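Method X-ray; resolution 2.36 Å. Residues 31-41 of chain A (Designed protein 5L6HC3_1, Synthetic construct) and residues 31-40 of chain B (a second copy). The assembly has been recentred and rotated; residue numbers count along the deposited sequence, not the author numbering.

Chain A (31-41) LNIDLVRKTSE
Chain B 31-40: LNIDLVRKTS

Two copies of the same designed helix run side by side and almost exactly parallel, 4° between their N-to-C directions, with axes 10.9 Å apart at closest approach. Both backbones are regular α-helix, phi near -65° and psi near -40°, carried by i to i+4 bonds such as Thr A39 N to Leu A35 O (3.0 Å) and Val B36 N to Asn B32 O (3.1 Å). The register is like against like at first: CA of Asn A32 lies 7.5 Å from CA of Asn B32, and CA of Val A36 lies 7.1 Å from CA of Val B36. One turn on, CA of Ser A40 sits nearest CA of Thr B39, at 7.4 Å.

The two helices meet through different faces: Val A36 and Ser A40 on one side pack against Leu B35, Val B36 and Thr B39 on the other. Val A36 points its CA-to-CB bond toward chain B, whereas that of Val B36 runs sideways. With chi1 in t (168°), Val A36 lays CG2 4.0 Å from CG2 of Val B36, and its CG1 lies 4.0 Å from CG of Leu B35 and 4.0 Å from OG1 of Thr B39. Leu B35 directs its CA-to-CB bond toward chain A in the t,p rotamer (177°, 58°); Leu A35 has nearly the same angles but is out of reach, so the difference lies in how each helix is turned, not in the rotamer.

Thr B39 adopts m (-59°), which lets OG1 donate to its own helix, at O of Leu B35, 2.7 Å away. The hydroxyl is thus satisfied without a partner across the interface, and CG2 stands 4.2 Å from CB of Ser A40. Thr A39 repeats the arrangement, m with OG1 2.7 Å from O of Leu A35, but its side chain stays clear of the chain B stretch, although its CA-to-CB bond points toward it.

The CA-to-CB bonds of Asn A32 and Asn B32 both point toward the other helix, and both side chains take m (-73° and -70°, chi2 -28° and -24°). ND2 of Asn A32 and ND2 of Asn B32 approach to 3.9 Å without a hydrogen bond; OD1 and ND2 of Asn A32 bond elsewhere in the structure, and those of Asn B32 just outside the stretches. No hydrogen bond crosses this contact, which buries 296 Å², both sides summed.

Away from the seam, Arg A37, chi1 to chi3 t,t,m, bends back one turn so that NH1 meets OD1 of Asp A34 (m) at 2.6 Å, a salt bridge whose hydrogen bond is weak. Arg B37 adopts the same three wells, with NH1 3.0 Å from OD1 of Asp B34. Asn A32, Asn B32 and Thr B39 find their hydrogen bonds within their own helix or outside the two stretches, and apolar packing around Val A36 holds the middle of the contact.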

# COMPACT_ATOMS: atom_id res chain seq x y z
N LEU A 31 -6.37 10.21 -2.70
CA LEU A 31 -7.56 10.42 -1.89
C LEU A 31 -7.21 11.14 -0.58
O LEU A 31 -7.95 12.01 -0.13
CB LEU A 31 -8.25 9.09 -1.59
CG LEU A 31 -9.18 8.51 -2.66
CD1 LEU A 31 -9.87 7.27 -2.12
CD2 LEU A 31 -10.20 9.55 -3.09
N ASN A 32 -6.08 10.76 0.02
CA ASN A 32 -5.65 11.35 1.28
C ASN A 32 -5.08 12.76 1.14
O ASN A 32 -5.24 13.59 2.03
CB ASN A 32 -4.63 10.44 1.95
CG ASN A 32 -5.26 9.18 2.53
OD1 ASN A 32 -6.43 9.18 2.90
ND2 ASN A 32 -4.48 8.11 2.60
N ILE A 33 -4.40 13.02 0.03
CA ILE A 33 -3.93 14.37 -0.29
C ILE A 33 -5.13 15.29 -0.48
O ILE A 33 -5.14 16.43 -0.02
CB ILE A 33 -3.04 14.38 -1.55
CG1 ILE A 33 -1.67 13.75 -1.25
CG2 ILE A 33 -2.85 15.80 -2.08
CD1 ILE A 33 -0.96 13.23 -2.49
N ASP A 34 -6.16 14.76 -1.14
CA ASP A 34 -7.37 15.51 -1.42
C ASP A 34 -8.19 15.79 -0.15
O ASP A 34 -8.73 16.89 0.01
CB ASP A 34 -8.24 14.77 -2.44
CG ASP A 34 -7.66 14.84 -3.85
OD1 ASP A 34 -6.79 15.70 -4.10
OD2 ASP A 34 -8.08 14.03 -4.70
N LEU A 35 -8.28 14.81 0.74
CA LEU A 35 -9.01 14.99 1.99
C LEU A 35 -8.36 16.07 2.85
O LEU A 35 -9.04 16.89 3.46
CB LEU A 35 -9.10 13.68 2.77
CG LEU A 35 -9.89 13.75 4.08
CD1 LEU A 35 -11.32 14.17 3.80
CD2 LEU A 35 -9.84 12.43 4.84
N VAL A 36 -7.03 16.06 2.89
CA VAL A 36 -6.28 17.08 3.61
C VAL A 36 -6.43 18.46 2.98
O VAL A 36 -6.55 19.46 3.68
CB VAL A 36 -4.79 16.71 3.70
CG1 VAL A 36 -3.96 17.88 4.19
CG2 VAL A 36 -4.60 15.50 4.60
N ARG A 37 -6.42 18.51 1.64
CA ARG A 37 -6.56 19.78 0.94
C ARG A 37 -7.94 20.40 1.17
O ARG A 37 -8.04 21.59 1.47
CB ARG A 37 -6.34 19.60 -0.56
CG ARG A 37 -6.57 20.90 -1.33
CD ARG A 37 -6.53 20.73 -2.84
NE ARG A 37 -5.22 20.30 -3.32
CZ ARG A 37 -4.94 19.06 -3.72
NH1 ARG A 37 -5.89 18.14 -3.70
NH2 ARG A 37 -3.72 18.76 -4.14
N LYS A 38 -8.99 19.60 1.01
CA LYS A 38 -10.34 20.10 1.17
C LYS A 38 -10.61 20.51 2.62
O LYS A 38 -11.22 21.54 2.87
CB LYS A 38 -11.37 19.06 0.71
CG LYS A 38 -11.24 18.64 -0.75
CD LYS A 38 -12.57 18.17 -1.32
CE LYS A 38 -12.40 17.20 -2.48
NZ LYS A 38 -12.05 15.82 -2.02
N THR A 39 -10.12 19.72 3.57
CA THR A 39 -10.31 20.02 4.98
C THR A 39 -9.65 21.34 5.38
O THR A 39 -10.19 22.11 6.16
CB THR A 39 -9.78 18.89 5.88
OG1 THR A 39 -10.51 17.68 5.63
CG2 THR A 39 -9.91 19.26 7.36
N SER A 40 -8.46 21.60 4.82
CA SER A 40 -7.76 22.85 5.06
C SER A 40 -8.55 24.03 4.49
O SER A 40 -8.47 25.15 4.99
CB SER A 40 -6.36 22.82 4.45
OG SER A 40 -6.40 23.18 3.08
N GLU A 41 -9.31 23.76 3.43
CA GLU A 41 -10.08 24.79 2.73
C GLU A 41 -11.39 25.10 3.45
O GLU A 41 -11.88 26.23 3.39
CB GLU A 41 -10.35 24.35 1.29
CG GLU A 41 -9.17 24.55 0.34
CD GLU A 41 -9.22 23.65 -0.88
OE1 GLU A 41 -10.20 22.89 -1.04
OE2 GLU A 41 -8.26 23.68 -1.69
N LEU B 31 4.98 10.41 4.76
CA LEU B 31 4.68 11.62 4.01
C LEU B 31 3.31 12.18 4.42
O LEU B 31 3.17 13.37 4.69
CB LEU B 31 4.71 11.35 2.50
CG LEU B 31 5.99 11.68 1.75
CD1 LEU B 31 5.82 11.39 0.26
CD2 LEU B 31 6.35 13.14 1.97
N ASN B 32 2.31 11.30 4.46
CA ASN B 32 0.96 11.68 4.87
C ASN B 32 0.93 12.20 6.31
O ASN B 32 0.23 13.16 6.62
CB ASN B 32 0.00 10.50 4.72
CG ASN B 32 -0.28 10.15 3.27
OD1 ASN B 32 -0.16 10.99 2.38
ND2 ASN B 32 -0.67 8.90 3.03
N ILE B 33 1.69 11.55 7.18
CA ILE B 33 1.79 11.95 8.58
C ILE B 33 2.46 13.31 8.71
O ILE B 33 2.03 14.15 9.51
CB ILE B 33 2.54 10.88 9.40
CG1 ILE B 33 1.60 9.73 9.75
CG2 ILE B 33 3.14 11.47 10.67
CD1 ILE B 33 2.32 8.46 10.16
N ASP B 34 3.51 13.54 7.93
CA ASP B 34 4.18 14.84 7.91
C ASP B 34 3.26 15.94 7.40
O ASP B 34 3.22 17.04 7.97
CB ASP B 34 5.44 14.78 7.04
CG ASP B 34 6.56 13.97 7.68
OD1 ASP B 34 6.47 13.67 8.89
OD2 ASP B 34 7.54 13.64 6.97
N LEU B 35 2.50 15.65 6.34
CA LEU B 35 1.59 16.62 5.73
C LEU B 35 0.51 17.09 6.71
O LEU B 35 0.20 18.27 6.78
CB LEU B 35 0.95 16.02 4.48
CG LEU B 35 -0.08 16.88 3.75
CD1 LEU B 35 0.54 18.21 3.34
CD2 LEU B 35 -0.66 16.15 2.54
N VAL B 36 -0.06 16.14 7.45
CA VAL B 36 -1.08 16.46 8.44
C VAL B 36 -0.50 17.26 9.60
O VAL B 36 -1.12 18.22 10.08
CB VAL B 36 -1.75 15.18 8.99
CG1 VAL B 36 -2.71 15.51 10.12
CG2 VAL B 36 -2.47 14.45 7.87
N ARG B 37 0.70 16.87 10.04
CA ARG B 37 1.37 17.56 11.13
C ARG B 37 1.58 19.04 10.82
O ARG B 37 1.24 19.91 11.63
CB ARG B 37 2.72 16.92 11.44
CG ARG B 37 3.55 17.74 12.43
CD ARG B 37 4.93 17.15 12.68
NE ARG B 37 4.88 15.89 13.42
CZ ARG B 37 5.22 14.72 12.90
NH1 ARG B 37 5.63 14.65 11.63
NH2 ARG B 37 5.16 13.62 13.63
N LYS B 38 2.13 19.33 9.65
CA LYS B 38 2.44 20.71 9.28
C LYS B 38 1.16 21.52 9.03
O LYS B 38 1.10 22.69 9.37
CB LYS B 38 3.34 20.75 8.04
CG LYS B 38 4.70 20.08 8.23
CD LYS B 38 5.69 20.46 7.13
CE LYS B 38 6.80 19.42 6.97
NZ LYS B 38 8.17 19.96 7.19
N THR B 39 0.14 20.89 8.45
CA THR B 39 -1.12 21.58 8.19
C THR B 39 -1.79 22.02 9.49
O THR B 39 -2.37 23.11 9.56
CB THR B 39 -2.09 20.70 7.38
OG1 THR B 39 -1.49 20.33 6.13
CG2 THR B 39 -3.39 21.45 7.10
N SER B 40 -1.70 21.19 10.52
CA SER B 40 -2.24 21.53 11.84
C SER B 40 -1.44 22.66 12.48
O SER B 40 -1.95 23.38 13.35
CB SER B 40 -2.24 20.31 12.76
OG SER B 40 -0.93 20.02 13.22